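Local coordinates for uncharacterized CBS domain-containing protein (Corynebacterium glutamicum, PDB 2P3H), which is of unknown function but is a putative membrane-bound transport protein or hemolysin that may bind FAD, represented here by its CorC_HlyC (transporter-associated) domain, at residues Arg27-Glu35 and Ile59-Pro67; Thr77-Val85 and Pro93-Leu101. All coordinates share one frame; numbering follows the deposited sequence.

Contact 1. Residues Arg27-Glu35 and Ile59-Pro67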
loop_
_atom_site.group_PDB
_atom_site.type_symbol
_atom_site.label_atom_id
_atom_site.label_comp_id
_atom_site.label_asym_id
_atom_site.label_seq_id
_atom_site.Cartn_x
_atom_site.Cartn_y
_atom_site.Cartn_z
ATOM N N ARG A 27 -9.124 -4.349 1.217
ATOM C CA ARG A 27 -10.065 -4.824 2.229
ATOM C C ARG A 27 -9.478 -4.608 3.635
ATOM O O ARG A 27 -10.186 -4.174 4.566
ATOM C CB ARG A 27 -10.375 -6.319 1.978
ATOM C CG ARG A 27 -11.776 -6.783 2.318
ATOM C CD ARG A 27 -12.312 -7.914 1.336
ATOM N NE ARG A 27 -11.316 -8.949 0.943
ATOM C CZ ARG A 27 -10.928 -9.247 -0.312
ATOM N NH1 ARG A 27 -11.412 -8.612 -1.368
ATOM N NH2 ARG A 27 -10.034 -10.187 -0.519
ATOM N N ALA A 28 -8.184 -4.886 3.789
ATOM C CA ALA A 28 -7.508 -4.769 5.091
ATOM C C ALA A 28 -7.420 -3.333 5.570
ATOM O O ALA A 28 -7.725 -3.036 6.721
ATOM C CB ALA A 28 -6.096 -5.380 5.033
ATOM N N ILE A 29 -7.021 -2.438 4.678
ATOM C CA ILE A 29 -6.755 -1.064 5.091
ATOM C C ILE A 29 -8.011 -0.181 5.049
ATOM O O ILE A 29 -8.010 0.923 5.623
ATOM C CB ILE A 29 -5.613 -0.444 4.282
ATOM C CG1 ILE A 29 -6.053 -0.138 2.844
ATOM C CG2 ILE A 29 -4.375 -1.404 4.284
ATOM C CD1 ILE A 29 -4.919 0.423 1.982
ATOM N N GLY A 30 -9.058 -0.671 4.383
ATOM C CA GLY A 30 -10.348 0.051 4.316
ATOM C C GLY A 30 -10.424 1.175 3.284
ATOM O O GLY A 30 -11.340 2.011 3.335
ATOM N N TYR A 31 -9.490 1.191 2.338
ATOM C CA TYR A 31 -9.377 2.224 1.300
ATOM C C TYR A 31 -8.982 1.554 -0.015
ATOM O O TYR A 31 -8.221 0.601 0.013
ATOM C CB TYR A 31 -8.232 3.187 1.626
ATOM C CG TYR A 31 -8.465 4.219 2.705
ATOM C CD1 TYR A 31 -8.145 3.954 4.034
ATOM C CD2 TYR A 31 -8.937 5.492 2.381
ATOM C CE1 TYR A 31 -8.338 4.937 5.033
ATOM C CE2 TYR A 31 -9.126 6.472 3.358
ATOM C CZ TYR A 31 -8.825 6.187 4.674
ATOM O OH TYR A 31 -9.023 7.161 5.616
ATOM N N GLU A 32 -9.400 2.115 -1.143
ATOM C CA GLU A 32 -8.892 1.680 -2.440
ATOM C C GLU A 32 -7.558 2.319 -2.789
ATOM O O GLU A 32 -7.280 3.468 -2.458
ATOM C CB GLU A 32 -9.926 1.927 -3.525
ATOM C CG GLU A 32 -11.164 1.067 -3.288
ATOM C CD GLU A 32 -12.118 1.010 -4.455
ATOM O OE1 GLU A 32 -11.671 0.754 -5.599
ATOM O OE2 GLU A 32 -13.329 1.174 -4.211
ATOM N N LEU A 33 -6.730 1.527 -3.464
ATOM C CA LEU A 33 -5.449 1.968 -3.968
ATOM C C LEU A 33 -5.545 2.301 -5.456
ATOM O O LEU A 33 -6.479 1.853 -6.111
ATOM C CB LEU A 33 -4.414 0.859 -3.729
ATOM C CG LEU A 33 -3.880 0.807 -2.277
ATOM C CD1 LEU A 33 -3.406 -0.625 -1.956
ATOM C CD2 LEU A 33 -2.794 1.837 -2.081
ATOM N N PRO A 34 -4.599 3.100 -5.991
ATOM C CA PRO A 34 -4.584 3.346 -7.450
ATOM C C PRO A 34 -4.530 2.049 -8.272
ATOM O O PRO A 34 -3.865 1.106 -7.879
ATOM C CB PRO A 34 -3.311 4.162 -7.665
ATOM C CG PRO A 34 -2.965 4.737 -6.320
ATOM C CD PRO A 34 -3.546 3.855 -5.275
ATOM N N GLU A 35 -5.266 1.985 -9.381
ATOM C CA GLU A 35 -5.258 0.806 -10.231
ATOM C C GLU A 35 -4.377 1.071 -11.423
ATOM O O GLU A 35 -4.183 2.221 -11.824
ATOM C CB GLU A 35 -6.676 0.440 -10.695
ATOM C CG GLU A 35 -7.601 0.217 -9.526
ATOM C CD GLU A 35 -8.740 -0.733 -9.814
ATOM O OE1 GLU A 35 -9.185 -0.828 -10.981
ATOM O OE2 GLU A 35 -9.201 -1.382 -8.849
ATOM N N ILE A 59 7.866 4.023 0.633
ATOM C CA ILE A 59 7.117 4.549 -0.491
ATOM C C ILE A 59 5.775 4.958 0.085
ATOM O O ILE A 59 5.152 4.183 0.776
ATOM C CB ILE A 59 6.900 3.478 -1.580
ATOM C CG1 ILE A 59 8.238 3.093 -2.227
ATOM C CG2 ILE A 59 5.943 3.969 -2.662
ATOM C CD1 ILE A 59 8.848 1.875 -1.599
ATOM N N GLU A 60 5.347 6.172 -0.210
ATOM C CA GLU A 60 4.053 6.634 0.276
ATOM C C GLU A 60 3.049 6.789 -0.878
ATOM O O GLU A 60 3.321 7.450 -1.856
ATOM C CB GLU A 60 4.221 7.910 1.122
ATOM C CG GLU A 60 4.993 7.584 2.469
ATOM C CD GLU A 60 5.204 8.767 3.416
ATOM O OE1 GLU A 60 4.717 9.910 3.114
ATOM O OE2 GLU A 60 5.872 8.543 4.486
ATOM N N ILE A 61 1.898 6.137 -0.760
ATOM C CA ILE A 61 0.885 6.120 -1.830
ATOM C C ILE A 61 -0.443 6.702 -1.299
ATOM O O ILE A 61 -0.983 6.239 -0.274
ATOM C CB ILE A 61 0.658 4.660 -2.365
ATOM C CG1 ILE A 61 2.027 4.095 -2.815
ATOM C CG2 ILE A 61 -0.433 4.613 -3.472
ATOM C CD1 ILE A 61 2.032 2.850 -3.626
ATOM N N PRO A 62 -0.978 7.699 -2.002
ATOM C CA PRO A 62 -2.298 8.254 -1.649
ATOM C C PRO A 62 -3.406 7.247 -1.916
ATOM O O PRO A 62 -3.370 6.537 -2.937
ATOM C CB PRO A 62 -2.454 9.447 -2.604
ATOM C CG PRO A 62 -1.065 9.739 -3.113
ATOM C CD PRO A 62 -0.365 8.399 -3.149
ATOM N N LEU A 63 -4.368 7.218 -1.009
ATOM C CA LEU A 63 -5.511 6.295 -1.060
ATOM C C LEU A 63 -6.685 7.035 -1.717
ATOM O O LEU A 63 -6.758 8.271 -1.665
ATOM C CB LEU A 63 -5.869 5.871 0.351
ATOM C CG LEU A 63 -4.706 5.056 0.935
ATOM C CD1 LEU A 63 -4.882 4.873 2.406
ATOM C CD2 LEU A 63 -4.619 3.731 0.204
ATOM N N ASP A 64 -7.576 6.293 -2.363
ATOM C CA ASP A 64 -8.698 6.931 -3.032
ATOM C C ASP A 64 -9.645 7.508 -1.999
ATOM O O ASP A 64 -9.904 6.886 -0.958
ATOM C CB ASP A 64 -9.482 5.913 -3.870
ATOM C CG ASP A 64 -8.769 5.530 -5.162
ATOM O OD1 ASP A 64 -7.629 6.010 -5.437
ATOM O OD2 ASP A 64 -9.376 4.752 -5.912
ATOM N N PHE A 65 -10.184 8.669 -2.322
ATOM C CA PHE A 65 -11.298 9.241 -1.575
ATOM C C PHE A 65 -12.539 8.385 -1.821
ATOM O O PHE A 65 -12.624 7.675 -2.814
ATOM C CB PHE A 65 -11.559 10.658 -2.056
ATOM C CG PHE A 65 -10.483 11.645 -1.683
ATOM C CD1 PHE A 65 -10.234 11.957 -0.337
ATOM C CD2 PHE A 65 -9.759 12.298 -2.682
ATOM C CE1 PHE A 65 -9.238 12.888 0.006
ATOM C CE2 PHE A 65 -8.766 13.229 -2.357
ATOM C CZ PHE A 65 -8.514 13.522 -0.998
ATOM N N GLU A 66 -13.474 8.457 -0.882
ATOM C CA GLU A 66 -14.848 8.042 -1.098
ATOM C C GLU A 66 -15.674 9.298 -1.359
ATOM O O GLU A 66 -15.267 10.422 -0.979
ATOM C CB GLU A 66 -15.393 7.320 0.141
ATOM C CG GLU A 66 -14.561 6.151 0.631
ATOM C CD GLU A 66 -14.666 4.931 -0.249
ATOM O OE1 GLU A 66 -15.680 4.777 -0.978
ATOM O OE2 GLU A 66 -13.714 4.119 -0.226
ATOM N N PRO A 67 -16.834 9.138 -2.007
ATOM C CA PRO A 67 -17.668 10.291 -2.297
ATOM C C PRO A 67 -17.986 11.153 -1.050
ATOM O O PRO A 67 -17.928 12.391 -1.125
ATOM C CB PRO A 67 -18.933 9.656 -2.915
ATOM C CG PRO A 67 -18.374 8.427 -3.601
ATOM C CD PRO A 67 -17.393 7.901 -2.591
HETATM O O HOH W 1 -11.081 4.464 -0.932
HETATM O O HOH W 2 -14.232 1.731 -1.076
HETATM O O HOH W 3 -8.479 3.173 -7.629
#
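Leu63 meets three side chains of Arg27-Glu35 with its two methyls. In the Tyr31 conformer described, CD1 lies over one face of the ring in a CH-pi contact, 4.0 Å from the centroid and 26° off the normal, while the two side chains cross at about a right angle. CD2 turns to Leu33 CD2, a tight 3.5 Å, and to Ile29 CD1. Beyond them Ile61 CG2 touches Leu33 CD2 at 3.9 Å and Pro34 CD at 3.7 Å. The contact joins the loop after helix 22-29, where Gly30 leaves helical geometry with positive phi, to the end of edge strand 58-62, so the helix-exit loop of this CorC_HlyC domain packs on the sheet margin. The sole direct hydrogen bond is backbone to backbone: Asp64 N to Glu32 O, 2.8 Å and essentially straight at 179°. Water extends it. One molecule accepts from Glu32 N and donates to Asp64 O and to Glu66 OE2. The carboxylates of Glu32 and Asp64 also lie near each other, OE1 to OD2 4.6 Å, which may raise their proton affinity slightly. In the same conformer Tyr31 OH is hydrogen-bonded to Arg79 NH2.

Contact 2. Residues Thr77-Val85 and Pro93-Leu101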
loop_
_atom_site.group_PDB
_atom_site.type_symbol
_atom_site.label_atom_id
_atom_site.label_comp_id
_atom_site.label_asym_id
_atom_site.label_seq_id
_atom_site.Cartn_x
_atom_site.Cartn_y
_atom_site.Cartn_z
ATOM N N THR A 77 -8.512 16.194 2.534
ATOM C CA THR A 77 -7.132 15.829 2.706
ATOM C C THR A 77 -6.957 14.334 2.429
ATOM O O THR A 77 -7.652 13.528 3.005
ATOM C CB THR A 77 -6.729 16.196 4.156
ATOM O OG1 THR A 77 -6.931 17.614 4.342
ATOM C CG2 THR A 77 -5.322 15.829 4.434
ATOM N N GLN A 78 -6.020 13.981 1.549
ATOM C CA GLN A 78 -5.743 12.577 1.186
ATOM C C GLN A 78 -5.267 11.764 2.365
ATOM O O GLN A 78 -4.428 12.231 3.121
ATOM C CB GLN A 78 -4.541 12.521 0.243
ATOM C CG GLN A 78 -4.746 12.866 -1.176
ATOM C CD GLN A 78 -3.422 12.851 -1.991
ATOM O OE1 GLN A 78 -2.302 13.135 -1.477
ATOM N NE2 GLN A 78 -3.571 12.615 -3.293
ATOM N N ARG A 79 -5.768 10.543 2.502
ATOM C CA ARG A 79 -5.114 9.590 3.392
ATOM C C ARG A 79 -3.938 8.951 2.667
ATOM O O ARG A 79 -3.979 8.731 1.454
ATOM C CB ARG A 79 -6.075 8.506 3.862
ATOM C CG ARG A 79 -5.684 7.927 5.210
ATOM C CD ARG A 79 -6.187 8.793 6.381
ATOM N NE ARG A 79 -5.620 8.337 7.654
ATOM C CZ ARG A 79 -6.210 7.490 8.498
ATOM N NH1 ARG A 79 -5.580 7.144 9.616
ATOM N NH2 ARG A 79 -7.419 6.997 8.248
ATOM N N ILE A 80 -2.876 8.669 3.412
ATOM C CA ILE A 80 -1.630 8.124 2.824
ATOM C C ILE A 80 -1.317 6.770 3.429
ATOM O O ILE A 80 -1.380 6.623 4.651
ATOM C CB ILE A 80 -0.425 9.063 3.076
ATOM C CG1 ILE A 80 -0.697 10.456 2.500
ATOM C CG2 ILE A 80 0.882 8.488 2.459
ATOM C CD1 ILE A 80 -0.903 10.455 0.994
ATOM N N LEU A 81 -0.973 5.814 2.572
ATOM C CA LEU A 81 -0.444 4.523 2.995
ATOM C C LEU A 81 1.085 4.570 2.872
ATOM O O LEU A 81 1.626 4.734 1.774
ATOM C CB LEU A 81 -1.045 3.405 2.128
ATOM C CG LEU A 81 -0.598 1.968 2.479
ATOM C CD1 LEU A 81 -1.160 1.583 3.859
ATOM C CD2 LEU A 81 -1.098 0.997 1.425
ATOM N N ARG A 82 1.781 4.443 4.002
ATOM C CA ARG A 82 3.240 4.319 3.957
ATOM C C ARG A 82 3.622 2.847 3.907
ATOM O O ARG A 82 3.128 2.043 4.737
ATOM C CB ARG A 82 3.856 4.973 5.189
ATOM C CG ARG A 82 5.377 4.779 5.270
ATOM C CD ARG A 82 5.895 5.336 6.618
ATOM N NE ARG A 82 5.869 6.791 6.590
ATOM C CZ ARG A 82 5.866 7.578 7.670
ATOM N NH1 ARG A 82 5.868 7.038 8.901
ATOM N NH2 ARG A 82 5.843 8.911 7.522
ATOM N N ILE A 83 4.447 2.480 2.917
ATOM C CA ILE A 83 4.922 1.110 2.743
ATOM C C ILE A 83 6.445 1.120 2.858
ATOM O O ILE A 83 7.119 1.902 2.189
ATOM C CB ILE A 83 4.496 0.516 1.377
ATOM C CG1 ILE A 83 2.980 0.654 1.226
ATOM C CG2 ILE A 83 4.979 -0.949 1.210
ATOM C CD1 ILE A 83 2.543 1.179 -0.099
ATOM N N THR A 84 6.959 0.271 3.736
ATOM C CA THR A 84 8.402 0.118 3.928
ATOM C C THR A 84 8.781 -1.293 3.524
ATOM O O THR A 84 8.174 -2.273 3.989
ATOM C CB THR A 84 8.801 0.346 5.407
ATOM O OG1 THR A 84 8.287 1.594 5.869
ATOM C CG2 THR A 84 10.332 0.310 5.555
ATOM N N VAL A 85 9.784 -1.403 2.644
ATOM C CA VAL A 85 10.240 -2.693 2.156
ATOM C C VAL A 85 11.114 -3.294 3.252
ATOM O O VAL A 85 12.159 -2.719 3.588
ATOM C CB VAL A 85 11.054 -2.535 0.866
ATOM C CG1 VAL A 85 11.564 -3.901 0.429
ATOM C CG2 VAL A 85 10.202 -1.837 -0.235
ATOM N N PRO A 93 10.319 -7.420 -3.380
ATOM C CA PRO A 93 9.907 -7.432 -1.978
ATOM C C PRO A 93 9.143 -8.709 -1.627
ATOM O O PRO A 93 8.272 -9.135 -2.378
ATOM C CB PRO A 93 8.958 -6.246 -1.881
ATOM C CG PRO A 93 9.446 -5.301 -2.915
ATOM C CD PRO A 93 9.800 -6.236 -4.084
ATOM N N VAL A 94 9.486 -9.304 -0.497
ATOM C CA VAL A 94 8.754 -10.461 0.012
ATOM C C VAL A 94 8.055 -10.150 1.341
ATOM O O VAL A 94 7.131 -10.875 1.720
ATOM C CB VAL A 94 9.622 -11.731 0.107
ATOM C CG1 VAL A 94 10.088 -12.148 -1.288
ATOM C CG2 VAL A 94 10.797 -11.534 1.069
ATOM N N LYS A 95 8.482 -9.079 2.020
ATOM C CA LYS A 95 7.776 -8.587 3.217
ATOM C C LYS A 95 7.700 -7.087 3.233
ATOM O O LYS A 95 8.700 -6.417 3.001
ATOM C CB LYS A 95 8.448 -9.076 4.499
ATOM C CG LYS A 95 8.486 -10.586 4.652
ATOM C CD LYS A 95 7.136 -11.169 5.055
ATOM C CE LYS A 95 7.134 -12.667 4.793
ATOM N NZ LYS A 95 5.937 -13.275 5.421
ATOM N N LEU A 96 6.517 -6.556 3.550
ATOM C CA LEU A 96 6.299 -5.097 3.521
ATOM C C LEU A 96 5.614 -4.676 4.806
ATOM O O LEU A 96 4.719 -5.363 5.289
ATOM C CB LEU A 96 5.398 -4.741 2.351
ATOM C CG LEU A 96 5.978 -5.074 0.978
ATOM C CD1 LEU A 96 4.914 -4.901 -0.055
ATOM C CD2 LEU A 96 7.174 -4.163 0.706
ATOM N N ALA A 97 6.038 -3.537 5.345
ATOM C CA ALA A 97 5.321 -2.924 6.475
ATOM C C ALA A 97 4.396 -1.864 5.917
ATOM O O ALA A 97 4.816 -1.048 5.114
ATOM C CB ALA A 97 6.299 -2.306 7.423
ATOM N N LEU A 98 3.135 -1.894 6.333
ATOM C CA LEU A 98 2.146 -0.898 5.856
ATOM C C LEU A 98 1.681 -0.093 7.039
ATOM O O LEU A 98 1.387 -0.646 8.099
ATOM C CB LEU A 98 0.929 -1.614 5.258
ATOM C CG LEU A 98 0.982 -1.873 3.748
ATOM C CD1 LEU A 98 2.210 -2.703 3.301
ATOM C CD2 LEU A 98 -0.322 -2.523 3.311
ATOM N N ALA A 99 1.608 1.232 6.872
ATOM C CA ALA A 99 1.002 2.054 7.927
ATOM C C ALA A 99 0.066 3.053 7.295
ATOM O O ALA A 99 0.462 3.773 6.367
ATOM C CB ALA A 99 2.085 2.769 8.743
ATOM N N LEU A 100 -1.163 3.102 7.789
ATOM C CA LEU A 100 -2.093 4.159 7.391
ATOM C C LEU A 100 -1.738 5.403 8.192
ATOM O O LEU A 100 -1.703 5.374 9.437
ATOM C CB LEU A 100 -3.532 3.665 7.593
ATOM C CG LEU A 100 -4.754 4.451 7.160
ATOM C CD1 LEU A 100 -4.684 4.586 5.646
ATOM C CD2 LEU A 100 -5.997 3.671 7.583
ATOM N N LEU A 101 -1.399 6.499 7.512
ATOM C CA LEU A 101 -0.865 7.668 8.226
ATOM C C LEU A 101 -1.937 8.589 8.825
ATOM O O LEU A 101 -2.999 8.813 8.227
ATOM C CB LEU A 101 0.113 8.481 7.371
ATOM C CG LEU A 101 1.385 7.757 6.904
ATOM C CD1 LEU A 101 2.287 8.732 6.177
ATOM C CD2 LEU A 101 2.129 7.078 8.074
HETATM O O HOH W 4 -2.568 10.610 5.840
HETATM O O HOH W 5 5.641 1.548 6.697
#
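Arg79, in the conformer described, reaches the last residue of this construct: its NE donates to Leu101 O over 2.7 Å at 162°, and the acceptor lies in the guanidinium plane, with a weak second bond from NH1. A bend at chi2 (83°) brings the group there, and Leu100 CG lies 3.6 Å from the guanidinium plane, over the centre of one face. A water joins Ile80 N to the same Leu101 O. Inward from this end runs the antiparallel ladder. Leu101 N bonds to Ile80 O at 2.9 Å, and Arg82 with Ala99 and Thr84 with Ala97 form hydrogen-bonded pairs, each linked by two N-H to O bonds; the Ala99 N to Arg82 O bond measures 2.7 Å. Between them, Leu81-Leu100, Ile83-Leu98 and Val85-Leu96 are non-hydrogen-bonded pairs. These pairs put their side chains on one face, where Ile83 CG2 touches Leu98 CD1 at 3.9 Å, the two lying side by side, and Leu96 CD2 reaches Val85 CG2 at 3.9 Å. On the face of Arg82, Thr84, Ala97 and Ala99, Leu101 CD2 sits 3.7 Å above the centre of the Arg82 guanidinium, whose NE forms a salt bridge with Glu60. The strands belong to one beta hairpin; the N-to-C directions of 80-85 and 95-100 differ by 157°, close to antiparallel, and a classic bulge occurs where Val94 and Lys95 both face Glu87. Helix 41-49 packs against the Ile83 and Leu96 face through Leu45, strand 58-62 flanks 80-89, and strand 13-17 lies beyond 92-100.

In the fold
Along the chain the contacts come in series: contact 1 closes before contact 2 opens, and their centres lie about 10 Å apart. Both reach the same five-stranded antiparallel sheet, ordered 6-10, 13-17, 92-100, 80-89, 58-62. Contact 2 holds the hairpin inside it, and contact 1 fastens the loop after helix 22-29 to the end of the outermost strand 58-62. That strand and Leu63 join the two, by a probable hydrogen bond from Ile59 N to Ile83 O and by Leu63 packing on Leu100. Together the contacts tie the loop after helix 22-29 to the sheet of the transporter-associated domain.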